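Local coordinates for protein arginyl-tRNA synthetase, putative (Plasmodium falciparum, PDB 5JLD) that probably catalyses the ATP-dependent joining of L-arginine to tRNA(Arg), releasing AMP and diphosphate, as a class I aminoacyl-tRNA synthetase, at residues A[139-143]-A[176-180]. Numbering follows the deposited sequence.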
loop_
_atom_site.group_PDB
_atom_site.type_symbol
_atom_site.label_atom_id
_atom_site.label_comp_id
_atom_site.label_asym_id
_atom_site.label_seq_id
_atom_site.Cartn_x
_atom_site.Cartn_y
_atom_site.Cartn_z
ATOM N N SER A 139 4.012 10.941 2.652
ATOM C CA SER A 139 5.280 11.636 2.422
ATOM C C SER A 139 5.546 12.693 3.495
ATOM O O SER A 139 6.405 12.508 4.347
ATOM C CB SER A 139 5.333 12.264 1.029
ATOM O OG SER A 139 6.658 12.583 0.695
ATOM N N SER A 140 4.828 13.805 3.441
ATOM C CA SER A 140 4.903 14.840 4.490
ATOM C C SER A 140 6.281 15.512 4.720
ATOM O O SER A 140 6.750 15.609 5.858
ATOM C CB SER A 140 4.428 14.238 5.817
ATOM O OG SER A 140 3.187 13.587 5.652
ATOM N N PRO A 141 6.929 16.012 3.660
ATOM C CA PRO A 141 8.168 16.712 3.998
ATOM C C PRO A 141 7.886 18.063 4.660
ATOM O O PRO A 141 6.732 18.529 4.664
ATOM C CB PRO A 141 8.840 16.907 2.641
ATOM C CG PRO A 141 7.696 17.033 1.696
ATOM C CD PRO A 141 6.635 16.074 2.217
ATOM N N ASN A 142 8.937 18.671 5.208
ATOM C CA ASN A 142 8.873 20.017 5.779
ATOM C C ASN A 142 9.696 20.989 4.957
ATOM O O ASN A 142 10.858 20.706 4.659
ATOM C CB ASN A 142 9.377 20.026 7.223
ATOM C CG ASN A 142 8.520 19.187 8.146
ATOM O OD1 ASN A 142 7.293 19.261 8.106
ATOM N ND2 ASN A 142 9.164 18.379 8.984
ATOM N N ILE A 143 9.093 22.128 4.604
ATOM C CA ILE A 143 9.787 23.208 3.911
ATOM C C ILE A 143 11.048 23.605 4.674
ATOM O O ILE A 143 11.053 23.630 5.907
ATOM C CB ILE A 143 8.874 24.462 3.736
ATOM C CG1 ILE A 143 7.557 24.090 3.042
ATOM C CG2 ILE A 143 9.615 25.607 3.016
ATOM C CD1 ILE A 143 7.689 23.579 1.582
ATOM N N ASN A 176 -0.230 15.347 -0.051
ATOM C CA ASN A 176 1.013 15.598 0.645
ATOM C C ASN A 176 0.856 16.764 1.629
ATOM O O ASN A 176 0.854 17.907 1.200
ATOM C CB ASN A 176 2.117 15.892 -0.381
ATOM C CG ASN A 176 3.505 15.839 0.219
ATOM O OD1 ASN A 176 3.668 15.668 1.430
ATOM N ND2 ASN A 176 4.515 15.964 -0.631
ATOM N N HIS A 177 0.707 16.446 2.919
ATOM C CA HIS A 177 0.532 17.411 4.015
ATOM C C HIS A 177 1.882 18.011 4.401
ATOM O O HIS A 177 2.456 17.668 5.433
ATOM C CB HIS A 177 -0.131 16.721 5.223
ATOM C CG HIS A 177 -0.546 17.644 6.337
ATOM N ND1 HIS A 177 -1.809 18.184 6.420
ATOM C CD2 HIS A 177 0.113 18.047 7.455
ATOM C CE1 HIS A 177 -1.898 18.923 7.517
ATOM N NE2 HIS A 177 -0.750 18.844 8.165
ATOM N N VAL A 178 2.398 18.892 3.546
ATOM C CA VAL A 178 3.741 19.442 3.724
ATOM C C VAL A 178 3.778 20.432 4.891
ATOM O O VAL A 178 2.809 21.159 5.126
ATOM C CB VAL A 178 4.238 20.113 2.417
ATOM C CG1 VAL A 178 3.207 21.103 1.882
ATOM C CG2 VAL A 178 5.586 20.790 2.615
ATOM N N GLY A 179 4.884 20.439 5.640
ATOM C CA GLY A 179 5.063 21.388 6.723
ATOM C C GLY A 179 5.485 22.766 6.211
ATOM O O GLY A 179 6.672 23.089 6.170
ATOM N N ASP A 180 4.513 23.586 5.819
ATOM C CA ASP A 180 4.805 24.884 5.210
ATOM C C ASP A 180 4.296 26.037 6.064
ATOM O O ASP A 180 4.072 27.137 5.568
ATOM C CB ASP A 180 4.178 24.980 3.813
ATOM C CG ASP A 180 2.654 24.891 3.847
ATOM O OD1 ASP A 180 2.089 24.484 4.893
ATOM O OD2 ASP A 180 2.021 25.228 2.818
HETATM O O HOH W 1 1.469 13.965 3.829
#
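P141 and I143 grip G179 by its two peptide groups: G179 N donates to P141 O (2.8 Å, nearly straight at 165° and in the carbonyl plane), and I143 N donates to G179 O from above its carbonyl plane. This single parallel bridge, N142 beside G179, joins the loops that follow neighbouring strands 133-137 and 171-176 of the parallel sheet in the class I catalytic domain, so the pairing resumes beyond the C-terminal ends of both strands. Within the 139-143 loop, the sequence SSPN precedes HVGH, this enzyme's version of the class I HIGH signature. Proline suits position 141 because its carbonyl is used while its nitrogen needs no partner. At 179, glycine lets the carboxamide of N142 lie close, OD1 3.4 Å from G179 CA.

Where the strands end, the N176 side chain replaces a backbone partner. Its CG is anti to the backbone N (chi1 -166°), which carries OD1 across to S140 N at 3.0 Å, in a bent bond tilted from the amide plane; ND2 is held by Y263, and the amide borders P141 CD. A water beside it accepts from H177 N; its very short approach to S140 OG is doubtful.

On the same face as the N176 amide, opposite S140, N142 and H177, branched apolar residues suit the contact: V178 CG2 meets I143 CD1 at 3.6 Å and P141 lies against F259 and Y263 of helix 242-265. The carboxylate of D180 turns away to S276, leaving its methylene to pack against I143: D180 CB stands 3.6 Å from I143 CG1.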